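Local coordinates for nucleoside-triphosphatase THEP1 (Aquifex aeolicus, PDB 1YE8), which hydrolyses nucleoside triphosphates, among them ATP, GTP, CTP, TTP and UTP, to the diphosphate and phosphate, and has no kinase activity, at residues E22-R27 with R100-I105; K18-R23 with E170-L175; D106-M111 with A135-R140; I3-E8 with I158-E163; F47-T52 with E82-I87. All coordinates share one frame; numbering follows the deposited sequence.

In the fold
Interactions 1, 3 and 4 involve strands of the parallel sheet of a RecA-like P-loop NTPase, and interaction 2 packs helices against it. Interactions 3 and 4, with centres about 11 Å apart, are joined by backbone bonds between the neighbouring strands 132-136 and 2-6, and they flank the nucleotide site: the Asp106 side chain comes within about 4 Å of the magnesium ion, and Glu8 binds a sodium ion. Interactions 1 and 2 share helix 13-24, which follows the P-loop, and have centres about 9 Å apart. Interaction 2 rests on interaction 4 through Ile172 and Ile20. Interaction 5 belongs to the antiparallel sheet, about 22 Å between centres from interaction 4, yet Phe47 touches Met111 of interaction 3.

Interaction 1 of 5, residues E22-R27 with R100-I105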
# COMPACT_ATOMS: atom_id res chain seq x y z
N GLU A 22 9.36 2.09 9.76
CA GLU A 22 10.17 2.55 10.88
C GLU A 22 11.65 2.22 10.63
O GLU A 22 12.54 3.05 10.88
CB GLU A 22 9.70 1.94 12.20
CG GLU A 22 10.49 2.44 13.40
CD GLU A 22 9.94 1.96 14.73
OE1 GLU A 22 10.23 0.81 15.13
OE2 GLU A 22 9.24 2.77 15.39
N ARG A 23 11.92 1.02 10.14
CA ARG A 23 13.30 0.64 9.84
C ARG A 23 13.94 1.49 8.75
O ARG A 23 15.12 1.82 8.83
CB ARG A 23 13.37 -0.84 9.49
CG ARG A 23 13.18 -1.72 10.72
CD ARG A 23 14.39 -1.73 11.67
NE ARG A 23 15.47 -2.52 11.10
CZ ARG A 23 15.56 -3.84 11.19
NH1 ARG A 23 14.62 -4.52 11.85
NH2 ARG A 23 16.57 -4.48 10.61
N LEU A 24 13.17 1.81 7.72
CA LEU A 24 13.67 2.60 6.61
C LEU A 24 13.86 4.09 6.93
O LEU A 24 14.63 4.77 6.23
CB LEU A 24 12.76 2.44 5.39
CG LEU A 24 12.80 1.09 4.65
CD1 LEU A 24 11.71 1.10 3.60
CD2 LEU A 24 14.15 0.79 4.02
N GLY A 25 13.18 4.61 7.95
CA GLY A 25 13.34 6.01 8.30
C GLY A 25 12.96 6.94 7.17
O GLY A 25 11.91 6.77 6.54
N LYS A 26 13.83 7.89 6.87
CA LYS A 26 13.56 8.92 5.88
C LYS A 26 13.57 8.36 4.46
O LYS A 26 13.19 9.06 3.51
CB LYS A 26 14.58 10.07 6.02
CG LYS A 26 14.43 10.88 7.31
CD LYS A 26 15.52 11.93 7.39
CE LYS A 26 15.25 12.96 8.49
NZ LYS A 26 16.34 12.95 9.52
N ARG A 27 13.96 7.10 4.30
CA ARG A 27 13.92 6.48 2.98
C ARG A 27 12.49 6.18 2.53
O ARG A 27 12.23 6.08 1.33
CB ARG A 27 14.70 5.17 2.98
CG ARG A 27 16.21 5.35 3.11
CD ARG A 27 16.92 4.03 3.37
NE ARG A 27 16.86 3.17 2.19
CZ ARG A 27 17.28 1.92 2.15
NH1 ARG A 27 17.81 1.37 3.24
NH2 ARG A 27 17.20 1.22 1.03
N ARG A 100 17.81 5.25 -2.96
CA ARG A 100 17.67 4.84 -1.57
C ARG A 100 16.21 4.93 -1.10
O ARG A 100 15.82 4.26 -0.15
CB ARG A 100 18.57 5.68 -0.64
CG ARG A 100 20.06 5.54 -0.91
CD ARG A 100 20.68 4.28 -0.32
NE ARG A 100 20.62 4.27 1.13
CZ ARG A 100 20.84 3.20 1.88
NH1 ARG A 100 21.13 2.03 1.32
NH2 ARG A 100 20.77 3.29 3.20
N LYS A 101 15.42 5.76 -1.77
CA LYS A 101 14.03 5.94 -1.37
C LYS A 101 13.19 4.73 -1.77
O LYS A 101 13.42 4.07 -2.80
CB LYS A 101 13.42 7.22 -1.98
CG LYS A 101 14.09 8.53 -1.57
CD LYS A 101 13.97 8.88 -0.10
CE LYS A 101 14.52 10.29 0.14
NZ LYS A 101 14.68 10.57 1.59
N VAL A 102 12.19 4.48 -0.94
CA VAL A 102 11.27 3.36 -1.11
C VAL A 102 9.85 3.90 -1.00
O VAL A 102 9.49 4.50 0.02
CB VAL A 102 11.50 2.25 -0.06
CG1 VAL A 102 10.54 1.09 -0.29
CG2 VAL A 102 12.97 1.78 -0.11
N ILE A 103 9.07 3.69 -2.06
CA ILE A 103 7.66 4.10 -2.10
C ILE A 103 6.84 3.09 -1.32
O ILE A 103 7.02 1.89 -1.50
CB ILE A 103 7.17 4.19 -3.56
CG1 ILE A 103 8.08 5.15 -4.36
CG2 ILE A 103 5.70 4.63 -3.59
CD1 ILE A 103 7.78 5.18 -5.84
N ILE A 104 5.92 3.58 -0.48
CA ILE A 104 5.12 2.72 0.40
C ILE A 104 3.65 2.80 0.01
O ILE A 104 3.09 3.89 -0.01
CB ILE A 104 5.27 3.15 1.89
CG1 ILE A 104 6.75 3.22 2.29
CG2 ILE A 104 4.44 2.26 2.79
CD1 ILE A 104 7.53 1.91 2.29
N ILE A 105 3.02 1.66 -0.31
CA ILE A 105 1.62 1.68 -0.76
C ILE A 105 0.84 0.54 -0.09
O ILE A 105 0.84 -0.60 -0.59
CB ILE A 105 1.50 1.54 -2.32
CG1 ILE A 105 2.52 2.43 -3.06
CG2 ILE A 105 0.06 1.89 -2.75
CD1 ILE A 105 2.42 2.30 -4.59
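Arg27 and Arg100 lay their guanidinium groups flat on each other, the centres 3.8 Å apart and the planes only 19° from parallel. Two like charges meet here, with Arg27 NH1 3.5 Å from Arg100 NH2, and the repulsion is probably eased by the carbonyl oxygens around them. Arg27 NE gives an almost straight bond of 2.8 Å to Arg100 O, which lies in the guanidinium plane; the bend at chi3 (69°) swings NE onto this oxygen. The second face of the Arg27 group is covered by Leu24 CD2, three residues back in the chain. An alanine in place of Arg27 would probably leave Arg100 O without this donor and uncover one face of the Arg100 guanidinium. The contact links the C-terminal end of helix 13-24 to the start of strand 102-105 in the parallel sheet of the RecA-like fold, and Gly25, with positive phi, lets the chain leave the helix. Val102 N donates to Arg27 O at 2.8 Å in the backbone, and the Lys101 side chain adds NZ to Lys26 O at 2.9 Å, from above the carbonyl plane. On the buried side, Leu24 CD1 packs on Val102 CB at 3.8 Å, branched apolar chains suited to a buried seam. Farther out, the C-terminal residues hold both arginines: Arg27 NH1 bonds Glu177 O, and Arg100 NH1 bonds Arg178 O.

Interaction 2 of 5, residues K18-R23 with E170-L175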
# COMPACT_ATOMS: atom_id res chain seq x y z
N LYS A 18 4.30 -1.09 8.56
CA LYS A 18 4.71 -0.09 9.55
C LYS A 18 6.11 -0.38 10.11
O LYS A 18 6.91 0.53 10.30
CB LYS A 18 3.65 0.03 10.64
CG LYS A 18 2.39 0.73 10.15
CD LYS A 18 1.26 0.67 11.15
CE LYS A 18 1.56 1.47 12.40
NZ LYS A 18 0.40 1.41 13.33
N LYS A 19 6.41 -1.66 10.33
CA LYS A 19 7.74 -2.05 10.80
C LYS A 19 8.79 -1.70 9.74
O LYS A 19 9.88 -1.23 10.07
CB LYS A 19 7.82 -3.55 11.08
CG LYS A 19 7.10 -4.04 12.32
CD LYS A 19 7.12 -5.58 12.33
CE LYS A 19 6.46 -6.16 13.55
NZ LYS A 19 6.54 -7.65 13.48
N ILE A 20 8.46 -1.93 8.47
CA ILE A 20 9.36 -1.61 7.37
C ILE A 20 9.61 -0.10 7.31
O ILE A 20 10.76 0.34 7.17
CB ILE A 20 8.81 -2.16 6.02
CG1 ILE A 20 8.85 -3.69 6.00
CG2 ILE A 20 9.60 -1.62 4.85
CD1 ILE A 20 7.97 -4.32 4.89
N VAL A 21 8.53 0.69 7.43
CA VAL A 21 8.63 2.16 7.43
C VAL A 21 9.55 2.64 8.55
O VAL A 21 10.43 3.49 8.33
CB VAL A 21 7.24 2.80 7.51
CG1 VAL A 21 7.32 4.30 7.82
CG2 VAL A 21 6.47 2.56 6.20
N GLU A 22 9.36 2.09 9.76
CA GLU A 22 10.17 2.55 10.88
C GLU A 22 11.65 2.22 10.63
O GLU A 22 12.54 3.05 10.88
CB GLU A 22 9.70 1.94 12.20
CG GLU A 22 10.49 2.44 13.40
CD GLU A 22 9.94 1.96 14.73
OE1 GLU A 22 10.23 0.81 15.13
OE2 GLU A 22 9.24 2.77 15.39
N ARG A 23 11.92 1.02 10.14
CA ARG A 23 13.30 0.64 9.84
C ARG A 23 13.94 1.49 8.75
O ARG A 23 15.12 1.82 8.83
CB ARG A 23 13.37 -0.84 9.49
CG ARG A 23 13.18 -1.72 10.72
CD ARG A 23 14.39 -1.73 11.67
NE ARG A 23 15.47 -2.52 11.10
CZ ARG A 23 15.56 -3.84 11.19
NH1 ARG A 23 14.62 -4.52 11.85
NH2 ARG A 23 16.57 -4.48 10.61
N GLU A 170 13.46 -9.29 8.09
CA GLU A 170 14.87 -9.21 7.70
C GLU A 170 15.16 -9.65 6.26
O GLU A 170 16.05 -9.08 5.59
CB GLU A 170 15.76 -9.98 8.70
CG GLU A 170 15.84 -9.37 10.10
CD GLU A 170 16.25 -7.90 10.14
OE1 GLU A 170 16.94 -7.40 9.21
OE2 GLU A 170 15.90 -7.24 11.13
N ASP A 171 14.41 -10.64 5.78
CA ASP A 171 14.49 -11.06 4.38
C ASP A 171 14.19 -9.86 3.47
O ASP A 171 14.94 -9.56 2.53
CB ASP A 171 13.51 -12.22 4.11
CG ASP A 171 13.77 -13.43 4.99
OD1 ASP A 171 14.92 -13.60 5.47
OD2 ASP A 171 12.89 -14.27 5.28
N ILE A 172 13.09 -9.17 3.79
CA ILE A 172 12.65 -7.98 3.05
C ILE A 172 13.71 -6.87 3.12
O ILE A 172 14.11 -6.33 2.09
CB ILE A 172 11.27 -7.49 3.58
CG1 ILE A 172 10.18 -8.52 3.25
CG2 ILE A 172 10.92 -6.11 2.99
CD1 ILE A 172 8.83 -8.23 3.90
N LEU A 173 14.16 -6.56 4.33
CA LEU A 173 15.12 -5.46 4.52
C LEU A 173 16.48 -5.70 3.86
O LEU A 173 17.08 -4.76 3.35
CB LEU A 173 15.26 -5.08 6.00
CG LEU A 173 14.00 -4.46 6.63
CD1 LEU A 173 14.24 -4.23 8.10
CD2 LEU A 173 13.58 -3.15 5.95
N SER A 174 16.92 -6.96 3.82
CA SER A 174 18.14 -7.31 3.08
C SER A 174 18.00 -7.06 1.57
O SER A 174 18.91 -6.52 0.94
CB SER A 174 18.53 -8.76 3.34
OG SER A 174 19.68 -9.10 2.58
N LEU A 175 16.85 -7.46 1.01
CA LEU A 175 16.59 -7.27 -0.42
C LEU A 175 16.56 -5.80 -0.79
O LEU A 175 17.06 -5.41 -1.85
CB LEU A 175 15.28 -7.96 -0.83
CG LEU A 175 15.41 -9.48 -0.99
CD1 LEU A 175 14.05 -10.17 -0.89
CD2 LEU A 175 16.11 -9.81 -2.31
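Arg23 holds Glu170 with both terminal nitrogens on a single oxygen: NH2 to OE2 is 2.9 Å and NH1 to OE2 3.1 Å. OE2 lies at the edge of the guanidinium, in its plane, and offers NH2 its syn lone pair, while the carboxylate is turned 34° from that plane. Bends at chi2 and chi3 fold the Arg23 chain around Leu173, whose CD1 sits over the centre of one guanidinium face, 3.4 Å from CZ. Arginine suits this border because its flat face accepts a methyl while its edge serves a charge. Glu170 starts away from the other helix, and its bend at chi2 (-54°) carries CD round toward Arg23. A glutamine in place of Glu170 would probably leave both Arg23 and Arg178 without their anionic mate. Deeper in, Ile20 CD1 meets Ile172 CG2 at 3.9 Å, the two side chains crossing at about a right angle, and Ile20 CG2 lies 4.4 Å from Leu173 CD2. Helices 13-24 and 168-175 cross at 44°, their local axes 11.0 Å apart at closest approach, and Ile172 reaches Ile158 on strand 156-159 at the edge of the parallel sheet.

Interaction 3 of 5, residues D106-M111 with A135-R140; sequences DEIGKM and ATIPIR
Asp106 and Thr136 meet beside the nucleotide site of this P-loop NTPase, where the loop after strand 102-105 runs past the end of strand 132-136. Strand 102-105 is separated from the P-loop strand 2-6 by strand 132-136, the RecA-like arrangement in which the aspartate ending such a strand is the Walker B residue; Asp106, near the magnesium ion, is consistent with that role. Two hydrogen bonds cross the contact. Thr136 OG1 donates to the anti lone pair of Asp106 OD1 at 2.6 Å, and the second carboxylate oxygen bonds Thr14 OG1 of the P-loop region, so the two hydroxyls hold the carboxylate from turning. Thr136 chi1 (56°) sets OG1 between the backbone N and the carbonyl carbon, facing the aspartate. Ile108 N, at the centre of an inverse gamma turn, donates to Thr136 O at 2.9 Å, while a cis peptide joins Asp106 to Glu107. Apolar contacts flank these bonds. Ile108 CD1 rests on Ala135 CB at 3.8 Å, the small alanine leaving room for the isoleucine end, and Ile108 CB lies 3.9 Å from Ile137 CG2. Two polar atoms meet proline without a bond: Ile108 O, buried with no partner, lies against Pro138 CD at 3.3 Å. The extended Glu107 chain brings OE2 within 3.0 Å of Pro138 N, which has no hydrogen to give.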
# COMPACT_ATOMS: atom_id res chain seq x y z
N ASP A 106 0.18 0.83 1.02
CA ASP A 106 -0.68 -0.17 1.68
C ASP A 106 -2.06 0.47 1.76
O ASP A 106 -2.25 1.43 2.52
CB ASP A 106 -0.12 -0.52 3.07
CG ASP A 106 -1.11 -1.29 3.92
OD1 ASP A 106 -1.56 -2.38 3.50
OD2 ASP A 106 -1.49 -0.87 5.03
N GLU A 107 -3.05 -0.01 1.00
CA GLU A 107 -3.07 -1.24 0.24
C GLU A 107 -3.53 -0.95 -1.18
O GLU A 107 -4.37 -0.06 -1.43
CB GLU A 107 -4.06 -2.21 0.91
CG GLU A 107 -4.19 -3.55 0.22
CD GLU A 107 -4.79 -4.64 1.07
OE1 GLU A 107 -5.05 -4.48 2.28
OE2 GLU A 107 -5.02 -5.72 0.53
N ILE A 108 -3.03 -1.72 -2.14
CA ILE A 108 -3.61 -1.74 -3.47
C ILE A 108 -4.78 -2.71 -3.39
O ILE A 108 -4.69 -3.88 -3.83
CB ILE A 108 -2.57 -2.11 -4.55
CG1 ILE A 108 -1.34 -1.19 -4.43
CG2 ILE A 108 -3.19 -2.02 -5.97
CD1 ILE A 108 -0.19 -1.62 -5.25
N GLY A 109 -5.90 -2.24 -2.84
CA GLY A 109 -7.05 -3.07 -2.57
C GLY A 109 -8.33 -2.49 -3.15
O GLY A 109 -8.32 -1.41 -3.74
N LYS A 110 -9.42 -3.23 -2.99
CA LYS A 110 -10.69 -2.85 -3.59
C LYS A 110 -11.14 -1.43 -3.22
O LYS A 110 -11.60 -0.69 -4.08
CB LYS A 110 -11.77 -3.86 -3.22
CG LYS A 110 -13.04 -3.67 -4.04
CD LYS A 110 -12.91 -4.34 -5.40
CE LYS A 110 -14.23 -4.34 -6.15
NZ LYS A 110 -14.74 -2.95 -6.35
N MSE A 111 -11.01 -1.05 -1.95
CA MSE A 111 -11.46 0.28 -1.52
C MSE A 111 -10.66 1.39 -2.18
O MSE A 111 -11.22 2.37 -2.67
CB MSE A 111 -11.41 0.41 -0.02
CG MSE A 111 -12.31 -0.60 0.66
SE MSE A 111 -12.22 -0.48 2.56
CE MSE A 111 -10.32 -0.29 2.82
N ALA A 135 4.58 -2.71 -1.41
CA ALA A 135 3.12 -2.55 -1.60
C ALA A 135 2.44 -3.80 -1.09
O ALA A 135 3.04 -4.89 -1.06
CB ALA A 135 2.77 -2.31 -3.05
N THR A 136 1.17 -3.66 -0.71
CA THR A 136 0.37 -4.82 -0.32
C THR A 136 -0.79 -4.99 -1.29
O THR A 136 -1.31 -4.01 -1.86
CB THR A 136 -0.19 -4.64 1.10
OG1 THR A 136 -0.95 -3.43 1.16
CG2 THR A 136 0.94 -4.50 2.11
N ILE A 137 -1.20 -6.24 -1.45
CA ILE A 137 -2.40 -6.59 -2.21
C ILE A 137 -3.16 -7.67 -1.48
O ILE A 137 -2.57 -8.47 -0.74
CB ILE A 137 -2.07 -7.08 -3.66
CG1 ILE A 137 -1.09 -8.26 -3.65
CG2 ILE A 137 -1.60 -5.91 -4.53
CD1 ILE A 137 -0.89 -8.87 -5.02
N PRO A 138 -4.47 -7.72 -1.69
CA PRO A 138 -5.26 -8.81 -1.12
C PRO A 138 -4.88 -10.16 -1.73
O PRO A 138 -4.23 -10.22 -2.78
CB PRO A 138 -6.72 -8.41 -1.43
CG PRO A 138 -6.65 -7.39 -2.48
CD PRO A 138 -5.29 -6.79 -2.49
N ILE A 139 -5.24 -11.23 -1.03
CA ILE A 139 -4.88 -12.58 -1.48
C ILE A 139 -5.76 -13.08 -2.63
O ILE A 139 -5.39 -13.98 -3.37
CB ILE A 139 -4.88 -13.57 -0.28
CG1 ILE A 139 -4.12 -14.86 -0.60
CG2 ILE A 139 -6.29 -13.86 0.20
CD1 ILE A 139 -2.62 -14.69 -0.85
N ARG A 140 -6.93 -12.46 -2.80
CA ARG A 140 -7.80 -12.78 -3.92
C ARG A 140 -7.72 -11.68 -4.98
O ARG A 140 -7.43 -10.52 -4.68
CB ARG A 140 -9.25 -12.97 -3.46
CG ARG A 140 -9.47 -14.21 -2.57
CD ARG A 140 -10.89 -14.39 -2.05
NE ARG A 140 -11.44 -13.16 -1.47
CZ ARG A 140 -12.32 -12.35 -2.06
NH1 ARG A 140 -12.77 -12.61 -3.29
NH2 ARG A 140 -12.74 -11.26 -1.44

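Interaction 4 of 5, residues I3-E8 with I158-E163; sequences IIITGE and IELTPE. With NA (sodium ion), chain C.
Ile5 pairs with Ile158, and Thr6 with Glu159, in parallel register: Ile158 N donates to Ile4 O and Thr6 N to Ile158 O, each at 2.9 Å, before Leu160 N reaches Thr6 O at 2.8 Å. On the face bearing Ile5 and Ile158, Ile3 CG2 lies 4.2 Å from Ile158 CD1, and Ile5 CG2 4.1 Å from Leu160 CB. These branched side chains suit the buried cover of helices 13-24 and 168-175. On the other face, Thr6 chi1 (-168°) sets OG1 anti to the backbone N, where it bonds Ile137 O, while CG2 lies 3.6 Å from Ile158 O. Here the edge strand 156-159 joins strand 2-6, which leads into the P-loop (Walker A) of the RecA-like fold. Gly7 opens that loop; any CB would clash with Leu160 O. Past it, one water bridges Glu8 N and Leu160 O, and another donates to both Glu8 OE2 and Glu159 OE2, mediating between two probably like-charged carboxylates. Glu8 O binds the sodium ion at 2.5 Å, a site that Lys13 shares.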
# COMPACT_ATOMS: atom_id res chain seq x y z
N ILE A 3 8.69 -5.04 -3.64
CA ILE A 3 8.28 -6.04 -2.65
C ILE A 3 6.76 -6.00 -2.58
O ILE A 3 6.18 -4.95 -2.24
CB ILE A 3 8.84 -5.68 -1.23
CG1 ILE A 3 10.36 -5.43 -1.24
CG2 ILE A 3 8.44 -6.76 -0.23
CD1 ILE A 3 11.18 -6.66 -1.56
N ILE A 4 6.12 -7.13 -2.92
CA ILE A 4 4.66 -7.22 -2.90
C ILE A 4 4.28 -8.18 -1.79
O ILE A 4 4.62 -9.36 -1.82
CB ILE A 4 4.12 -7.74 -4.25
CG1 ILE A 4 4.58 -6.82 -5.39
CG2 ILE A 4 2.59 -7.82 -4.20
CD1 ILE A 4 4.17 -7.24 -6.75
N ILE A 5 3.55 -7.66 -0.80
CA ILE A 5 3.13 -8.44 0.36
C ILE A 5 1.64 -8.74 0.24
O ILE A 5 0.81 -7.84 0.08
CB ILE A 5 3.41 -7.66 1.67
CG1 ILE A 5 4.90 -7.34 1.81
CG2 ILE A 5 2.89 -8.46 2.89
CD1 ILE A 5 5.20 -6.20 2.77
N THR A 6 1.31 -10.02 0.31
CA THR A 6 -0.08 -10.44 0.24
C THR A 6 -0.39 -11.38 1.40
O THR A 6 0.51 -11.73 2.16
CB THR A 6 -0.35 -11.05 -1.17
OG1 THR A 6 -1.75 -11.22 -1.38
CG2 THR A 6 0.30 -12.45 -1.38
N GLY A 7 -1.66 -11.73 1.57
CA GLY A 7 -2.04 -12.62 2.64
C GLY A 7 -3.46 -12.36 3.08
O GLY A 7 -4.10 -11.42 2.62
N GLU A 8 -3.95 -13.21 3.99
CA GLU A 8 -5.35 -13.15 4.40
C GLU A 8 -5.67 -11.84 5.11
O GLU A 8 -4.78 -11.24 5.74
CB GLU A 8 -5.71 -14.35 5.29
CG GLU A 8 -5.38 -15.76 4.73
CD GLU A 8 -6.10 -16.14 3.42
OE1 GLU A 8 -7.27 -15.70 3.24
OE2 GLU A 8 -5.50 -16.93 2.58
N ILE A 158 5.60 -12.02 -1.50
CA ILE A 158 5.63 -12.65 -0.18
C ILE A 158 4.22 -12.89 0.31
O ILE A 158 3.42 -11.96 0.41
CB ILE A 158 6.42 -11.78 0.81
CG1 ILE A 158 7.91 -11.89 0.49
CG2 ILE A 158 6.17 -12.23 2.28
CD1 ILE A 158 8.73 -10.73 0.97
N GLU A 159 3.91 -14.16 0.60
CA GLU A 159 2.63 -14.51 1.22
C GLU A 159 2.83 -14.52 2.71
O GLU A 159 3.46 -15.44 3.28
CB GLU A 159 2.10 -15.86 0.70
CG GLU A 159 0.70 -16.18 1.23
CD GLU A 159 -0.07 -17.20 0.41
OE1 GLU A 159 0.36 -17.61 -0.69
OE2 GLU A 159 -1.18 -17.56 0.84
N LEU A 160 2.32 -13.48 3.36
CA LEU A 160 2.49 -13.29 4.80
C LEU A 160 1.54 -14.21 5.54
O LEU A 160 0.35 -14.25 5.21
CB LEU A 160 2.20 -11.83 5.16
CG LEU A 160 2.57 -11.43 6.59
CD1 LEU A 160 4.07 -11.56 6.82
CD2 LEU A 160 2.11 -10.01 6.88
N THR A 161 2.06 -14.93 6.53
CA THR A 161 1.26 -15.89 7.31
C THR A 161 1.57 -15.77 8.80
O THR A 161 2.57 -15.15 9.17
CB THR A 161 1.58 -17.34 6.89
OG1 THR A 161 2.93 -17.64 7.26
CG2 THR A 161 1.53 -17.52 5.37
N PRO A 162 0.77 -16.39 9.66
CA PRO A 162 1.10 -16.42 11.09
C PRO A 162 2.46 -17.09 11.37
O PRO A 162 3.09 -16.75 12.37
CB PRO A 162 -0.06 -17.20 11.70
CG PRO A 162 -1.19 -17.00 10.72
CD PRO A 162 -0.51 -17.08 9.38
N GLU A 163 2.91 -17.96 10.47
CA GLU A 163 4.15 -18.73 10.65
C GLU A 163 5.42 -18.05 10.15
O GLU A 163 6.53 -18.48 10.49
CB GLU A 163 4.03 -20.09 9.96
CG GLU A 163 3.01 -21.02 10.60
CD GLU A 163 1.58 -20.74 10.16
OE1 GLU A 163 1.37 -20.09 9.11
OE2 GLU A 163 0.66 -21.16 10.87
NA NA C . -4.23 -8.85 5.50
O HOH W 1 -2.12 -15.18 5.03
O HOH W 2 -2.72 -16.36 2.75
O HOH W 3 -4.79 -6.18 4.29

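Interaction 5 of 5, residues F47-T52 with E82-I87; sequences FRIITT and ELAIPI
Ile49 and Thr51 of strand 46-51 face helix 77-97, whose N-to-C direction is 29° from that of the strand, with the two local axes 8.7 Å apart. The strand belongs to the antiparallel sheet that accompanies the RecA-like parallel sheet, and the helix lies over one side of it; alternate residues of the strand therefore point to the helix, while Ile50 between them turns away. The contact is mainly apolar. In Ile49, chi1 (176°) puts CG1 anti to the backbone N, and the extended chi2 takes CD1 on to Ala84 CB, 3.6 Å away. The alanine suits this spot because a longer side chain would take up the room of the isoleucine end. The other branch, CG2, touches Leu83 CD2 at 3.9 Å, the two chains passing antiparallel to one another. Thr51 puts its methyl, not its hydroxyl, toward the helix: CG2 lies 4.2 Å from Leu83 CB and 4.1 Å from Ile87 CG2. Its OG1 accepts instead from the backbone N atoms of Glu53 and Lys55 in the turn that follows, so threonine serves both the apolar helix side and the polar turn. At the far end, Thr52 OG1 is bonded by Gly30 N and also lies 4.2 Å from Ile87 CD1.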
# COMPACT_ATOMS: atom_id res chain seq x y z
N PHE A 47 -11.81 2.60 7.81
CA PHE A 47 -10.40 2.58 7.45
C PHE A 47 -9.87 4.00 7.28
O PHE A 47 -10.54 4.85 6.68
CB PHE A 47 -10.17 1.78 6.17
CG PHE A 47 -10.62 0.35 6.27
CD1 PHE A 47 -11.95 0.00 6.01
CD2 PHE A 47 -9.73 -0.66 6.66
CE1 PHE A 47 -12.38 -1.31 6.11
CE2 PHE A 47 -10.16 -1.98 6.77
CZ PHE A 47 -11.49 -2.30 6.49
N ARG A 48 -8.64 4.20 7.74
CA ARG A 48 -7.97 5.49 7.76
C ARG A 48 -6.67 5.39 6.96
O ARG A 48 -5.87 4.50 7.18
CB ARG A 48 -7.65 5.88 9.22
CG ARG A 48 -7.24 7.32 9.41
CD ARG A 48 -6.91 7.70 10.85
NE ARG A 48 -7.47 6.79 11.84
CZ ARG A 48 -8.47 7.07 12.68
NH1 ARG A 48 -9.06 8.26 12.67
NH2 ARG A 48 -8.88 6.15 13.53
N ILE A 49 -6.46 6.32 6.04
CA ILE A 49 -5.16 6.42 5.37
C ILE A 49 -4.24 7.23 6.29
O ILE A 49 -4.66 8.25 6.85
CB ILE A 49 -5.29 7.05 3.94
CG1 ILE A 49 -3.89 7.24 3.32
CG2 ILE A 49 -6.10 8.35 3.95
CD1 ILE A 49 -3.90 7.52 1.82
N ILE A 50 -3.01 6.76 6.47
CA ILE A 50 -2.01 7.46 7.28
C ILE A 50 -0.77 7.57 6.41
O ILE A 50 -0.27 6.56 5.92
CB ILE A 50 -1.71 6.67 8.57
CG1 ILE A 50 -3.02 6.47 9.37
CG2 ILE A 50 -0.64 7.41 9.38
CD1 ILE A 50 -2.86 5.88 10.77
N THR A 51 -0.28 8.79 6.18
CA THR A 51 0.93 8.95 5.38
C THR A 51 2.20 8.88 6.21
O THR A 51 2.16 8.96 7.43
CB THR A 51 0.93 10.23 4.56
OG1 THR A 51 1.19 11.34 5.44
CG2 THR A 51 -0.44 10.48 3.88
N THR A 52 3.33 8.76 5.53
CA THR A 52 4.62 8.83 6.19
C THR A 52 4.92 10.21 6.78
O THR A 52 5.93 10.35 7.48
CB THR A 52 5.74 8.44 5.23
OG1 THR A 52 5.53 9.11 3.97
CG2 THR A 52 5.70 6.93 4.93
N GLU A 82 -7.27 12.85 -1.45
CA GLU A 82 -6.75 14.05 -0.82
C GLU A 82 -5.38 13.80 -0.20
O GLU A 82 -4.50 14.67 -0.26
CB GLU A 82 -7.73 14.54 0.26
CG GLU A 82 -7.41 15.92 0.81
CD GLU A 82 -8.42 16.37 1.84
OE1 GLU A 82 -9.60 15.98 1.74
OE2 GLU A 82 -8.02 17.13 2.76
N LEU A 83 -5.20 12.62 0.40
CA LEU A 83 -3.94 12.26 1.04
C LEU A 83 -3.09 11.35 0.16
O LEU A 83 -1.88 11.53 0.09
CB LEU A 83 -4.19 11.60 2.41
CG LEU A 83 -4.35 12.56 3.59
CD1 LEU A 83 -5.58 13.46 3.42
CD2 LEU A 83 -4.42 11.76 4.87
N ALA A 84 -3.71 10.40 -0.53
CA ALA A 84 -2.95 9.38 -1.27
C ALA A 84 -2.21 9.96 -2.46
O ALA A 84 -1.06 9.61 -2.71
CB ALA A 84 -3.85 8.25 -1.74
N ILE A 85 -2.86 10.83 -3.23
CA ILE A 85 -2.27 11.24 -4.50
C ILE A 85 -1.04 12.13 -4.31
O ILE A 85 0.02 11.84 -4.89
CB ILE A 85 -3.33 11.83 -5.47
CG1 ILE A 85 -4.46 10.81 -5.71
CG2 ILE A 85 -2.66 12.25 -6.79
CD1 ILE A 85 -4.01 9.45 -6.30
N PRO A 86 -1.12 13.19 -3.50
CA PRO A 86 0.07 14.03 -3.37
C PRO A 86 1.24 13.29 -2.74
O PRO A 86 2.37 13.50 -3.18
CB PRO A 86 -0.40 15.23 -2.53
CG PRO A 86 -1.72 14.86 -1.99
CD PRO A 86 -2.30 13.77 -2.82
N ILE A 87 1.02 12.42 -1.75
CA ILE A 87 2.16 11.73 -1.17
C ILE A 87 2.79 10.73 -2.15
O ILE A 87 4.01 10.59 -2.19
CB ILE A 87 1.84 11.10 0.22
CG1 ILE A 87 3.14 10.77 0.96
CG2 ILE A 87 1.01 9.84 0.10
CD1 ILE A 87 3.90 12.01 1.47